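Long-range contacts in putative NADH dehydrogenase/NAD(P)H nitroreductase (Parabacteroides distasonis, PDB 3M5K), which binds flavin mononucleotide and probably acts as an FMN-dependent oxidoreductase of the nitroreductase family: residues 19-24 against 75-80; 47-52 against 95-100; 62-67 against 129-134; 116-121 against 143-148. All blocks are in the same frame, centred on the assembly; numbering follows the deposited sequence. Where two conformers were deposited one is given.

Contact 1 of 4, residues 19-24 against 75-80; sequences RKYKDR and KETRQA. With FMN (flavin mononucleotide), chain C.
The 19-24 loop of this nitroreductase-family fold starts at the FMN pocket and ends at the protein surface, where it meets the turn that leads into strand 79-86. At the flavin end, the chain of Arg19 is extended from CG to NE and brings its guanidinium edge-on to the pyrimidine side of the isoalloxazine. Arg19 NE donates to FMN O2 at 2.8 Å, and Arg19 NH2 donates to FMN N1 at 3.2 Å. Both bonds are nearly straight. An alanine here would remove the guanidinium, and the flavin would probably be held less firmly at N1 and O2. Tyr21 CD2 lies 3.7 Å from Glu76 O, which sits at the ring edge. The Tyr21 and Thr77 side chains lie side by side, pointing the same way. The Tyr21 hydroxyl bonds to Val18 O, and Thr77 OG1 bonds to Val149 O. Water 1 links Tyr21 N to Glu76 O. At the surface, Arg78 NE gives a bent hydrogen bond to Asp23 O at 2.9 Å, in the plane of that carbonyl. Arg78 NH2 forms a salt bridge with Asp23 OD1 at 3.1 Å, the carboxylate standing 84° from the guanidinium plane. Both NH2 bonds to the carboxylate are weak, and the NE bond is the shortest of the three. The Arg19 charge is likely to stabilise negative charge on the N1-C2-O2 part of a reduced flavin.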
# COMPACT_ATOMS: atom_id res chain seq x y z
N ARG A 19 -11.28 4.22 14.78
CA ARG A 19 -11.67 3.03 15.54
C ARG A 19 -13.04 3.14 16.26
O ARG A 19 -13.42 2.21 16.98
CB ARG A 19 -10.58 2.71 16.54
CG ARG A 19 -9.19 2.45 15.88
CD ARG A 19 -8.15 1.97 16.89
NE ARG A 19 -6.87 1.65 16.28
CZ ARG A 19 -5.94 2.55 15.98
NH1 ARG A 19 -6.14 3.85 16.21
NH2 ARG A 19 -4.81 2.17 15.41
N LYS A 20 -13.74 4.26 16.06
CA LYS A 20 -15.09 4.50 16.66
C LYS A 20 -16.02 5.04 15.61
O LYS A 20 -15.67 5.97 14.90
CB LYS A 20 -15.02 5.49 17.83
CG LYS A 20 -14.15 5.05 19.01
CD LYS A 20 -13.91 6.22 20.02
N TYR A 21 -17.20 4.44 15.49
CA TYR A 21 -18.11 4.71 14.38
C TYR A 21 -19.52 5.09 14.88
O TYR A 21 -19.93 4.69 15.99
CB TYR A 21 -18.19 3.49 13.45
CG TYR A 21 -16.82 2.87 13.23
CD1 TYR A 21 -15.86 3.50 12.42
CD2 TYR A 21 -16.47 1.69 13.87
CE1 TYR A 21 -14.58 2.93 12.26
CE2 TYR A 21 -15.20 1.12 13.73
CZ TYR A 21 -14.25 1.75 12.91
OH TYR A 21 -13.00 1.17 12.83
N LYS A 22 -20.24 5.84 14.06
CA LYS A 22 -21.67 6.03 14.25
C LYS A 22 -22.38 4.71 14.04
O LYS A 22 -21.86 3.81 13.40
CB LYS A 22 -22.21 7.05 13.25
CG LYS A 22 -21.64 8.41 13.51
CD LYS A 22 -22.27 9.43 12.62
CE LYS A 22 -21.68 10.82 12.87
NZ LYS A 22 -21.64 11.17 14.33
N ASP A 23 -23.59 4.60 14.55
CA ASP A 23 -24.28 3.34 14.48
C ASP A 23 -24.68 2.94 13.07
O ASP A 23 -24.77 1.74 12.77
CB ASP A 23 -25.51 3.32 15.40
CG ASP A 23 -26.34 2.06 15.23
OD1 ASP A 23 -25.95 0.99 15.75
OD2 ASP A 23 -27.40 2.13 14.56
N ARG A 24 -24.89 3.92 12.20
CA ARG A 24 -25.50 3.65 10.90
C ARG A 24 -24.61 2.85 9.94
O ARG A 24 -23.40 3.05 9.91
CB ARG A 24 -25.96 4.95 10.22
CG ARG A 24 -24.87 5.95 9.83
CD ARG A 24 -25.46 6.96 8.83
NE ARG A 24 -24.54 8.05 8.49
CZ ARG A 24 -24.25 9.08 9.28
NH1 ARG A 24 -24.78 9.18 10.49
NH2 ARG A 24 -23.41 10.02 8.86
N LYS A 75 -16.78 -5.28 17.23
CA LYS A 75 -18.07 -5.37 17.94
C LYS A 75 -18.93 -4.13 17.75
O LYS A 75 -20.15 -4.19 17.93
CB LYS A 75 -17.83 -5.60 19.44
CG LYS A 75 -18.59 -6.78 19.95
CD LYS A 75 -18.14 -7.22 21.32
CE LYS A 75 -18.18 -8.74 21.44
NZ LYS A 75 -17.78 -9.14 22.81
N GLU A 76 -18.28 -3.02 17.39
CA GLU A 76 -18.91 -1.72 17.28
C GLU A 76 -19.07 -1.20 15.85
O GLU A 76 -19.25 -0.00 15.65
CB GLU A 76 -18.11 -0.69 18.10
CG GLU A 76 -17.77 -1.15 19.53
CD GLU A 76 -19.01 -1.54 20.35
OE1 GLU A 76 -20.13 -1.04 20.06
OE2 GLU A 76 -18.86 -2.37 21.29
N THR A 77 -19.01 -2.09 14.86
CA THR A 77 -19.33 -1.71 13.50
C THR A 77 -20.28 -2.70 12.88
O THR A 77 -20.38 -3.83 13.35
CB THR A 77 -18.03 -1.63 12.62
OG1 THR A 77 -18.39 -1.24 11.29
CG2 THR A 77 -17.25 -2.97 12.63
N ARG A 78 -20.97 -2.28 11.83
CA ARG A 78 -21.88 -3.16 11.11
C ARG A 78 -21.20 -3.79 9.91
O ARG A 78 -21.76 -4.67 9.27
CB ARG A 78 -23.13 -2.40 10.67
CG ARG A 78 -23.99 -1.89 11.83
CD ARG A 78 -25.22 -1.19 11.33
NE ARG A 78 -26.09 -0.78 12.44
CZ ARG A 78 -26.90 -1.60 13.13
NH1 ARG A 78 -27.00 -2.90 12.81
NH2 ARG A 78 -27.63 -1.12 14.13
N GLN A 79 -19.99 -3.33 9.57
CA GLN A 79 -19.31 -3.85 8.39
C GLN A 79 -17.78 -3.74 8.49
O GLN A 79 -17.22 -2.78 9.04
CB GLN A 79 -19.80 -3.17 7.09
CG GLN A 79 -19.60 -1.64 7.06
CD GLN A 79 -20.68 -0.89 7.80
OE1 GLN A 79 -21.86 -1.06 7.49
NE2 GLN A 79 -20.30 -0.07 8.78
N ALA A 80 -17.14 -4.76 7.94
CA ALA A 80 -15.69 -4.80 7.81
C ALA A 80 -15.34 -5.48 6.50
O ALA A 80 -16.08 -6.33 6.00
CB ALA A 80 -15.06 -5.56 8.98
N1 FMN C . -4.45 -0.82 14.41
C2 FMN C . -5.19 -1.55 15.33
O2 FMN C . -6.02 -1.00 16.06
N3 FMN C . -5.02 -2.91 15.43
C4 FMN C . -4.10 -3.60 14.67
O4 FMN C . -4.02 -4.81 14.83
C4A FMN C . -3.32 -2.89 13.75
N5 FMN C . -2.34 -3.53 12.97
C5A FMN C . -1.75 -2.82 11.93
C6 FMN C . -0.94 -3.51 11.04
C7 FMN C . -0.35 -2.88 9.94
C7M FMN C . 0.50 -3.80 9.05
C8 FMN C . -0.59 -1.48 9.71
C8M FMN C . -0.03 -0.69 8.55
C9 FMN C . -1.39 -0.80 10.61
C9A FMN C . -2.00 -1.44 11.74
N10 FMN C . -2.80 -0.75 12.69
C10 FMN C . -3.52 -1.48 13.63
C1' FMN C . -3.05 0.73 12.64
C2' FMN C . -1.83 1.47 13.22
O2' FMN C . -1.88 1.47 14.64
C3' FMN C . -1.77 2.91 12.70
O3' FMN C . -1.64 2.95 11.29
C4' FMN C . -0.67 3.74 13.38
O4' FMN C . -0.93 3.89 14.78
C5' FMN C . -0.54 5.10 12.70
O5' FMN C . -1.74 5.85 12.84
P FMN C . -2.60 6.40 11.59
O1P FMN C . -1.68 7.32 10.80
O2P FMN C . -3.15 5.25 10.76
O3P FMN C . -3.76 7.14 12.18
O HOH W 1 -17.99 2.40 17.32
O HOH W 2 -22.00 0.65 11.20

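Contact 2 of 4, residues 47-52 against 95-100; sequences RRPWEF and FLDCSA. With FMN (flavin mononucleotide), chain E.
Asp97 has CG anti to its own carbonyl carbon (chi1 -64°), and Trp50 has CG in the crowded position between backbone N and carbonyl carbon (chi1 41°). These torsions set Asp97 CB against the indole and turn the carboxylate to Pro49, where helix 94-111 of the nitroreductase fold packs on the start of strand 50-55. Asp97 CB rests 3.9 Å from Trp50 CZ3, and the two side chains cross at about a right angle. The ring and carboxylate planes are 61° apart. Pro49 crosses the same carboxylate, with its CD 3.0 Å from Asp97 OD2. One residue along the helix, Cys98 SG packs 3.9 Å from Trp50 CB. All four residues are buried. The carboxylate is satisfied by the loop before strand 50-55: Asp97 OD2 bonds to Ser43 OG and OD1 to Ser44 N. Asp97 probably helps to position Ser43, an FMN-binding residue. The flavin in this pocket is also held by the second subunit, including its Arg19 and Ala120. Leu96 lies against the dimethylbenzene end of the flavin, its CD1 3.8 Å from FMN C7M. Next to it, Asp97 OD1 lies 3.4 Å from the other ring methyl, FMN C8M.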
# COMPACT_ATOMS: atom_id res chain seq x y z
N ARG A 47 -0.70 -10.23 -11.58
CA ARG A 47 -1.41 -11.47 -11.18
C ARG A 47 -2.78 -11.18 -10.57
O ARG A 47 -3.74 -11.97 -10.75
CB ARG A 47 -0.60 -12.27 -10.17
CG ARG A 47 0.76 -12.70 -10.61
CD ARG A 47 0.72 -13.73 -11.67
NE ARG A 47 2.08 -14.22 -11.92
CZ ARG A 47 2.40 -15.21 -12.74
NH1 ARG A 47 1.45 -15.87 -13.41
NH2 ARG A 47 3.68 -15.55 -12.88
N ARG A 48 -2.87 -10.05 -9.87
CA ARG A 48 -4.09 -9.63 -9.20
C ARG A 48 -4.57 -10.66 -8.15
O ARG A 48 -5.72 -11.16 -8.21
CB ARG A 48 -5.19 -9.30 -10.19
CG ARG A 48 -4.72 -8.34 -11.30
CD ARG A 48 -5.78 -8.06 -12.30
NE ARG A 48 -5.20 -7.32 -13.42
CZ ARG A 48 -5.87 -6.92 -14.48
NH1 ARG A 48 -7.18 -7.14 -14.59
NH2 ARG A 48 -5.24 -6.27 -15.44
N PRO A 49 -3.70 -10.95 -7.20
CA PRO A 49 -3.96 -12.09 -6.30
C PRO A 49 -4.85 -11.79 -5.08
O PRO A 49 -4.88 -12.58 -4.15
CB PRO A 49 -2.56 -12.49 -5.86
CG PRO A 49 -1.86 -11.14 -5.75
CD PRO A 49 -2.39 -10.32 -6.91
N TRP A 50 -5.55 -10.68 -5.10
CA TRP A 50 -6.36 -10.25 -3.99
C TRP A 50 -7.79 -10.84 -4.03
O TRP A 50 -8.33 -11.16 -5.08
CB TRP A 50 -6.42 -8.73 -3.94
CG TRP A 50 -6.58 -8.08 -5.31
CD1 TRP A 50 -7.63 -8.19 -6.16
CD2 TRP A 50 -5.60 -7.28 -5.98
NE1 TRP A 50 -7.39 -7.47 -7.31
CE2 TRP A 50 -6.14 -6.91 -7.21
CE3 TRP A 50 -4.32 -6.82 -5.63
CZ2 TRP A 50 -5.45 -6.08 -8.10
CZ3 TRP A 50 -3.64 -6.01 -6.52
CH2 TRP A 50 -4.22 -5.64 -7.72
N GLU A 51 -8.37 -10.96 -2.84
CA GLU A 51 -9.76 -11.40 -2.62
C GLU A 51 -10.28 -10.55 -1.47
O GLU A 51 -9.57 -10.38 -0.47
CB GLU A 51 -9.84 -12.88 -2.24
CG GLU A 51 -9.27 -13.85 -3.27
CD GLU A 51 -10.15 -14.05 -4.49
OE1 GLU A 51 -11.35 -13.66 -4.45
OE2 GLU A 51 -9.64 -14.58 -5.50
N PHE A 52 -11.49 -10.03 -1.60
CA PHE A 52 -12.09 -9.15 -0.63
C PHE A 52 -13.33 -9.80 -0.01
O PHE A 52 -14.26 -10.21 -0.73
CB PHE A 52 -12.52 -7.85 -1.30
CG PHE A 52 -11.36 -7.08 -1.87
CD1 PHE A 52 -10.88 -7.38 -3.14
CD2 PHE A 52 -10.72 -6.11 -1.12
CE1 PHE A 52 -9.78 -6.69 -3.68
CE2 PHE A 52 -9.57 -5.39 -1.66
CZ PHE A 52 -9.14 -5.69 -2.93
N PHE A 95 1.46 -10.42 -0.53
CA PHE A 95 1.49 -9.56 0.66
C PHE A 95 1.92 -8.10 0.33
O PHE A 95 1.61 -7.17 1.07
CB PHE A 95 2.38 -10.16 1.77
CG PHE A 95 3.68 -10.69 1.28
CD1 PHE A 95 4.78 -9.81 1.10
CD2 PHE A 95 3.83 -12.03 0.93
CE1 PHE A 95 5.97 -10.29 0.62
CE2 PHE A 95 5.03 -12.51 0.42
CZ PHE A 95 6.11 -11.64 0.27
N LEU A 96 2.58 -7.92 -0.80
CA LEU A 96 2.92 -6.59 -1.31
C LEU A 96 1.71 -6.00 -2.06
O LEU A 96 1.22 -4.94 -1.69
CB LEU A 96 4.13 -6.70 -2.21
CG LEU A 96 5.38 -7.35 -1.56
CD1 LEU A 96 6.50 -7.40 -2.54
CD2 LEU A 96 5.81 -6.61 -0.25
N ASP A 97 1.22 -6.73 -3.06
CA ASP A 97 0.05 -6.34 -3.82
C ASP A 97 -1.11 -6.01 -2.90
O ASP A 97 -1.82 -5.01 -3.09
CB ASP A 97 -0.44 -7.45 -4.75
CG ASP A 97 0.56 -7.84 -5.86
OD1 ASP A 97 1.72 -7.34 -5.96
OD2 ASP A 97 0.15 -8.70 -6.66
N CYS A 98 -1.37 -6.90 -1.93
CA CYS A 98 -2.53 -6.73 -1.06
C CYS A 98 -2.37 -5.60 -0.05
O CYS A 98 -3.36 -5.01 0.39
CB CYS A 98 -2.88 -8.05 -0.34
SG CYS A 98 -3.48 -9.36 -1.43
N SER A 99 -1.12 -5.28 0.30
CA SER A 99 -0.85 -4.10 1.12
C SER A 99 -1.12 -2.81 0.33
O SER A 99 -1.70 -1.87 0.85
CB SER A 99 0.61 -4.13 1.63
OG SER A 99 0.85 -5.16 2.60
N ALA A 100 -0.73 -2.78 -0.94
CA ALA A 100 -1.06 -1.65 -1.84
C ALA A 100 -2.58 -1.52 -2.04
O ALA A 100 -3.13 -0.43 -2.01
CB ALA A 100 -0.34 -1.80 -3.18
N1 FMN E . 6.91 -3.51 -13.07
C2 FMN E . 8.15 -3.55 -13.72
O2 FMN E . 8.30 -3.05 -14.84
N3 FMN E . 9.20 -4.21 -13.14
C4 FMN E . 9.07 -4.83 -11.91
O4 FMN E . 10.07 -5.40 -11.45
C4A FMN E . 7.82 -4.80 -11.26
N5 FMN E . 7.59 -5.48 -10.05
C5A FMN E . 6.45 -5.23 -9.34
C6 FMN E . 6.35 -5.75 -8.05
C7 FMN E . 5.25 -5.46 -7.26
C7M FMN E . 5.14 -6.03 -5.86
C8 FMN E . 4.22 -4.65 -7.77
C8M FMN E . 3.03 -4.31 -6.89
C9 FMN E . 4.33 -4.13 -9.06
C9A FMN E . 5.44 -4.42 -9.87
N10 FMN E . 5.54 -3.96 -11.20
C10 FMN E . 6.75 -4.11 -11.86
C1' FMN E . 4.41 -3.22 -11.85
C2' FMN E . 3.33 -4.21 -12.37
O2' FMN E . 3.79 -4.90 -13.54
C3' FMN E . 2.01 -3.48 -12.60
O3' FMN E . 1.55 -2.91 -11.39
C4' FMN E . 0.92 -4.35 -13.23
O4' FMN E . 1.31 -4.68 -14.55
C5' FMN E . -0.41 -3.64 -13.24
O5' FMN E . -0.30 -2.51 -14.11
P FMN E . -0.56 -1.06 -13.55
O1P FMN E . -1.99 -0.93 -13.07
O2P FMN E . 0.46 -0.74 -12.46
O3P FMN E . -0.33 -0.15 -14.79

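Contact 3 of 4, residues 62-67 against 129-134; sequences DTMAEG and EIVRKE
Ile130 pushes its CD1 against the facing helix segment, 3.4 Å from Gly67 CA and 3.6 Å from Thr63 O. Its CG1 is anti to the backbone N (chi1 -170°) and the chain carries on extended, so the methyl reaches straight across. Gly67 has no side chain, and this lets the methyl lie against its CA; a CB would point at it. Thr63 and Glu134 meet next, crossing at about a right angle. Thr63 CG2 touches the carboxylate carbon, Glu134 CD, at 3.3 Å. The polar ends are joined through water 3, which donates to Thr63 OG1 at 3.0 Å and to Glu134 OE1 at 2.8 Å. The threonine hydroxyl also bonds to Lys59 O, one turn back in its own helix. These are helices 58-67 and 125-135, which pack nearly antiparallel in the nitroreductase fold. Their axes over these segments are 167° apart and come within 9.9 Å. Selenomethionine Met64 lies on the buried side. It slides past Glu134 in the opposite direction, with Met64 CG 3.9 Å from Glu134 CG. Its SE comes 4.1 Å from Val131 CG2, the two side chains crossing at about a right angle. The bend at chi3 (-68°) turns the terminal methyl CE. Leu74 touches Met64 from a nearby loop, and Val131 also packs on Pro143 and Val146 of strand 141-150.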
# COMPACT_ATOMS: atom_id res chain seq x y z
N ASP A 62 -18.67 -10.27 15.79
CA ASP A 62 -18.48 -10.39 17.25
C ASP A 62 -17.49 -11.49 17.66
O ASP A 62 -16.74 -11.29 18.57
CB ASP A 62 -19.83 -10.66 17.92
CG ASP A 62 -20.77 -9.48 17.88
OD1 ASP A 62 -20.37 -8.35 17.58
OD2 ASP A 62 -21.98 -9.71 18.17
N THR A 63 -17.50 -12.64 16.97
CA THR A 63 -16.62 -13.74 17.28
C THR A 63 -15.16 -13.34 16.97
O THR A 63 -14.26 -13.56 17.77
CB THR A 63 -17.03 -15.04 16.56
OG1 THR A 63 -18.35 -15.40 16.95
CG2 THR A 63 -16.02 -16.21 16.85
N MSE A 64 -14.95 -12.70 15.82
CA MSE A 64 -13.63 -12.15 15.51
C MSE A 64 -13.15 -11.10 16.51
O MSE A 64 -12.03 -11.19 17.00
CB MSE A 64 -13.61 -11.64 14.07
CG MSE A 64 -13.66 -12.81 13.07
SE MSE A 64 -13.33 -12.10 11.22
CE MSE A 64 -14.93 -11.11 11.08
N ALA A 65 -14.02 -10.13 16.86
CA ALA A 65 -13.72 -9.18 17.93
C ALA A 65 -13.22 -9.86 19.22
O ALA A 65 -12.20 -9.46 19.78
CB ALA A 65 -14.96 -8.33 18.22
N GLU A 66 -13.90 -10.93 19.62
CA GLU A 66 -13.61 -11.61 20.88
C GLU A 66 -12.34 -12.50 20.82
O GLU A 66 -11.84 -12.96 21.87
CB GLU A 66 -14.85 -12.39 21.31
CG GLU A 66 -16.00 -11.44 21.68
CD GLU A 66 -17.38 -12.09 21.81
OE1 GLU A 66 -17.83 -12.84 20.91
OE2 GLU A 66 -18.03 -11.80 22.83
N GLY A 67 -11.84 -12.73 19.61
CA GLY A 67 -10.59 -13.46 19.40
C GLY A 67 -9.41 -12.65 18.90
O GLY A 67 -8.34 -13.22 18.71
N GLU A 129 -5.68 -17.98 12.36
CA GLU A 129 -6.58 -19.09 12.71
C GLU A 129 -8.04 -18.68 12.84
O GLU A 129 -8.91 -19.29 12.21
CB GLU A 129 -6.12 -19.78 13.98
CG GLU A 129 -6.83 -21.08 14.30
CD GLU A 129 -8.23 -20.92 14.82
OE1 GLU A 129 -8.49 -20.00 15.63
OE2 GLU A 129 -9.06 -21.76 14.43
N ILE A 130 -8.32 -17.60 13.56
CA ILE A 130 -9.69 -17.24 13.84
C ILE A 130 -10.38 -16.64 12.63
O ILE A 130 -11.54 -16.92 12.37
CB ILE A 130 -9.81 -16.36 15.13
CG1 ILE A 130 -11.29 -16.22 15.54
CG2 ILE A 130 -9.10 -14.97 14.99
CD1 ILE A 130 -11.45 -15.61 16.90
N VAL A 131 -9.64 -15.86 11.85
CA VAL A 131 -10.20 -15.27 10.66
C VAL A 131 -10.48 -16.32 9.62
O VAL A 131 -11.56 -16.31 9.02
CB VAL A 131 -9.34 -14.10 10.12
CG1 VAL A 131 -9.87 -13.62 8.74
CG2 VAL A 131 -9.27 -12.94 11.19
N ARG A 132 -9.54 -17.25 9.41
CA ARG A 132 -9.74 -18.34 8.49
C ARG A 132 -10.95 -19.20 8.89
O ARG A 132 -11.73 -19.60 8.05
CB ARG A 132 -8.48 -19.21 8.37
CG ARG A 132 -8.67 -20.48 7.59
CD ARG A 132 -7.42 -21.34 7.42
NE ARG A 132 -6.25 -20.54 7.07
CZ ARG A 132 -6.04 -20.00 5.87
NH1 ARG A 132 -6.91 -20.15 4.89
NH2 ARG A 132 -4.94 -19.33 5.65
N LYS A 133 -11.05 -19.51 10.18
CA LYS A 133 -12.14 -20.30 10.72
C LYS A 133 -13.49 -19.62 10.50
O LYS A 133 -14.38 -20.20 9.89
CB LYS A 133 -11.93 -20.54 12.23
CG LYS A 133 -13.09 -21.28 12.92
CD LYS A 133 -13.32 -22.64 12.29
N GLU A 134 -13.63 -18.40 10.98
CA GLU A 134 -14.92 -17.70 10.93
C GLU A 134 -15.39 -17.41 9.50
O GLU A 134 -16.58 -17.28 9.25
CB GLU A 134 -14.88 -16.40 11.72
CG GLU A 134 -14.77 -16.56 13.24
CD GLU A 134 -15.88 -17.45 13.79
OE1 GLU A 134 -17.06 -17.06 13.53
OE2 GLU A 134 -15.54 -18.52 14.36
O HOH W 3 -19.24 -17.69 15.16

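Contact 4 of 4, residues 116-121 against 143-148; sequences AVWTAV and PLNVIP. With FMN (flavin mononucleotide), chain C.
The Trp118 indole lies between the flavin and Asn145. FMN C8M sits over the centre of one face, 3.9 Å above the ring plane. Asn145 covers the opposite face with its amide turned 80° to the ring, and Asn145 ND2 is 3.5 Å from Trp118 CE2. The amide is held from outside, ND2 by Ser102 OG and OD1 by Val83 N. Trp118 CG is anti to the backbone N (chi1 176°), which lays the ring along the flavin. At the ring edge, Trp118 NE1 donates in plane to water 4 at 2.9 Å, and this water donates to Leu144 O. An alanine in place of Trp118 would remove the indole, which would probably loosen the packing at the dimethylbenzene end of the flavin and unsettle water 4.

Thr119 and Val146 form an antiparallel hydrogen-bonded pair; their side chains cross obliquely. Val146 O is gripped twice: Thr119 N donates from above the carbonyl plane, and Thr119 OG1 donates at 2.7 Å on a lone pair. Val146 N returns a bond to Thr119 O at 2.9 Å. Val121 N then bonds to Leu144 O at 3.0 Å, while Val121 CG1 packs on Pro143 CG, 3.7 Å away. On the flavin side, Ala120 N donates to FMN O4 at 3.3 Å.

Strand 115-120 is the edge of the sheet within this chain, paired with strand 141-150. Strand 79-86 flanks 141-150 on its other side. Helix 94-111 packs against Trp118 and Leu144, and helix 125-135 against Val121 and Pro143.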
# COMPACT_ATOMS: atom_id res chain seq x y z
N ALA A 116 -11.88 4.18 8.78
CA ALA A 116 -11.40 2.82 8.67
C ALA A 116 -10.06 2.68 9.39
O ALA A 116 -9.34 3.69 9.68
CB ALA A 116 -11.27 2.41 7.14
N VAL A 117 -9.73 1.43 9.70
CA VAL A 117 -8.47 1.09 10.33
C VAL A 117 -8.01 -0.26 9.85
O VAL A 117 -8.80 -1.21 9.74
CB VAL A 117 -8.53 1.08 11.90
CG1 VAL A 117 -9.62 0.08 12.41
CG2 VAL A 117 -7.10 0.81 12.51
N TRP A 118 -6.73 -0.33 9.50
CA TRP A 118 -6.08 -1.59 9.12
C TRP A 118 -5.72 -2.35 10.41
O TRP A 118 -4.91 -1.86 11.20
CB TRP A 118 -4.83 -1.24 8.33
CG TRP A 118 -3.93 -2.35 7.89
CD1 TRP A 118 -3.63 -3.53 8.55
CD2 TRP A 118 -3.10 -2.33 6.73
NE1 TRP A 118 -2.71 -4.24 7.84
CE2 TRP A 118 -2.37 -3.52 6.71
CE3 TRP A 118 -2.92 -1.39 5.69
CZ2 TRP A 118 -1.45 -3.83 5.68
CZ3 TRP A 118 -1.99 -1.70 4.67
CH2 TRP A 118 -1.28 -2.89 4.69
N THR A 119 -6.34 -3.50 10.63
CA THR A 119 -5.98 -4.36 11.77
C THR A 119 -5.32 -5.62 11.23
O THR A 119 -5.85 -6.28 10.33
CB THR A 119 -7.15 -4.68 12.75
OG1 THR A 119 -8.06 -5.64 12.19
CG2 THR A 119 -7.91 -3.34 13.12
N ALA A 120 -4.17 -5.94 11.78
CA ALA A 120 -3.34 -7.01 11.23
C ALA A 120 -3.94 -8.38 11.46
O ALA A 120 -4.51 -8.64 12.52
CB ALA A 120 -1.92 -6.96 11.81
N VAL A 121 -3.78 -9.28 10.48
CA VAL A 121 -4.03 -10.70 10.67
C VAL A 121 -2.71 -11.45 10.45
O VAL A 121 -1.97 -11.73 11.40
CB VAL A 121 -5.24 -11.18 9.82
CG1 VAL A 121 -5.48 -12.66 10.01
CG2 VAL A 121 -6.49 -10.36 10.15
N PRO A 143 -5.55 -14.40 4.88
CA PRO A 143 -6.03 -13.07 5.28
C PRO A 143 -4.91 -12.12 5.74
O PRO A 143 -4.12 -12.46 6.65
CB PRO A 143 -7.00 -13.37 6.42
CG PRO A 143 -6.44 -14.66 7.04
CD PRO A 143 -5.92 -15.45 5.88
N LEU A 144 -4.83 -10.95 5.09
CA LEU A 144 -3.81 -9.96 5.42
C LEU A 144 -4.25 -9.15 6.64
O LEU A 144 -3.47 -8.87 7.54
CB LEU A 144 -3.55 -8.98 4.26
CG LEU A 144 -2.47 -7.91 4.56
CD1 LEU A 144 -1.10 -8.56 4.94
CD2 LEU A 144 -2.34 -6.99 3.30
N ASN A 145 -5.51 -8.75 6.63
CA ASN A 145 -6.03 -7.78 7.61
C ASN A 145 -7.54 -7.88 7.76
O ASN A 145 -8.20 -8.52 6.96
CB ASN A 145 -5.59 -6.34 7.25
CG ASN A 145 -5.95 -5.94 5.83
OD1 ASN A 145 -6.97 -6.36 5.28
ND2 ASN A 145 -5.08 -5.13 5.20
N VAL A 146 -8.07 -7.24 8.81
CA VAL A 146 -9.48 -6.90 8.88
C VAL A 146 -9.58 -5.40 8.93
O VAL A 146 -8.92 -4.74 9.75
CB VAL A 146 -10.21 -7.56 10.12
CG1 VAL A 146 -11.74 -7.22 10.06
CG2 VAL A 146 -9.92 -9.08 10.21
N ILE A 147 -10.42 -4.84 8.09
CA ILE A 147 -10.59 -3.38 8.01
C ILE A 147 -12.04 -3.03 8.36
O ILE A 147 -12.91 -3.06 7.50
CB ILE A 147 -10.21 -2.79 6.59
CG1 ILE A 147 -8.77 -3.24 6.19
CG2 ILE A 147 -10.36 -1.26 6.58
CD1 ILE A 147 -8.31 -2.76 4.82
N PRO A 148 -12.28 -2.70 9.64
CA PRO A 148 -13.60 -2.17 9.96
C PRO A 148 -13.78 -0.82 9.27
O PRO A 148 -12.81 -0.06 9.11
CB PRO A 148 -13.58 -2.00 11.48
CG PRO A 148 -12.31 -2.63 11.97
CD PRO A 148 -11.39 -2.78 10.80
N1 FMN C . -4.45 -0.82 14.41
C2 FMN C . -5.19 -1.55 15.33
O2 FMN C . -6.02 -1.00 16.06
N3 FMN C . -5.02 -2.91 15.43
C4 FMN C . -4.10 -3.60 14.67
O4 FMN C . -4.02 -4.81 14.83
C4A FMN C . -3.32 -2.89 13.75
N5 FMN C . -2.34 -3.53 12.97
C5A FMN C . -1.75 -2.82 11.93
C6 FMN C . -0.94 -3.51 11.04
C7 FMN C . -0.35 -2.88 9.94
C7M FMN C . 0.50 -3.80 9.05
C8 FMN C . -0.59 -1.48 9.71
C8M FMN C . -0.03 -0.69 8.55
C9 FMN C . -1.39 -0.80 10.61
C9A FMN C . -2.00 -1.44 11.74
N10 FMN C . -2.80 -0.75 12.69
C10 FMN C . -3.52 -1.48 13.63
C1' FMN C . -3.05 0.73 12.64
C2' FMN C . -1.83 1.47 13.22
O2' FMN C . -1.88 1.47 14.64
C3' FMN C . -1.77 2.91 12.70
O3' FMN C . -1.64 2.95 11.29
C4' FMN C . -0.67 3.74 13.38
O4' FMN C . -0.93 3.89 14.78
C5' FMN C . -0.54 5.10 12.70
O5' FMN C . -1.74 5.85 12.84
P FMN C . -2.60 6.40 11.59
O1P FMN C . -1.68 7.32 10.80
O2P FMN C . -3.15 5.25 10.76
O3P FMN C . -3.76 7.14 12.18
O HOH W 4 -1.52 -6.92 8.11

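In the fold
Contact 4 is the core of the set. It is fully buried near the centre of the chain and joins two sheet strands by backbone bonds. Contact 2 is also buried but packs a helix on a strand, with polar groups satisfied from a neighbouring loop. Contacts 1 and 3 are only partly buried. Contact 1 carries a surface salt bridge, contact 3 apolar packing and a water bridge. Lys75 and Glu66 join contacts 1 and 3 by a salt bridge. Contact 4 touches contact 3 through Val121 and Val131, and contact 2 through Leu144 and Cys98. Contacts 1 and 4 line one FMN, whereas contact 2 reaches the other.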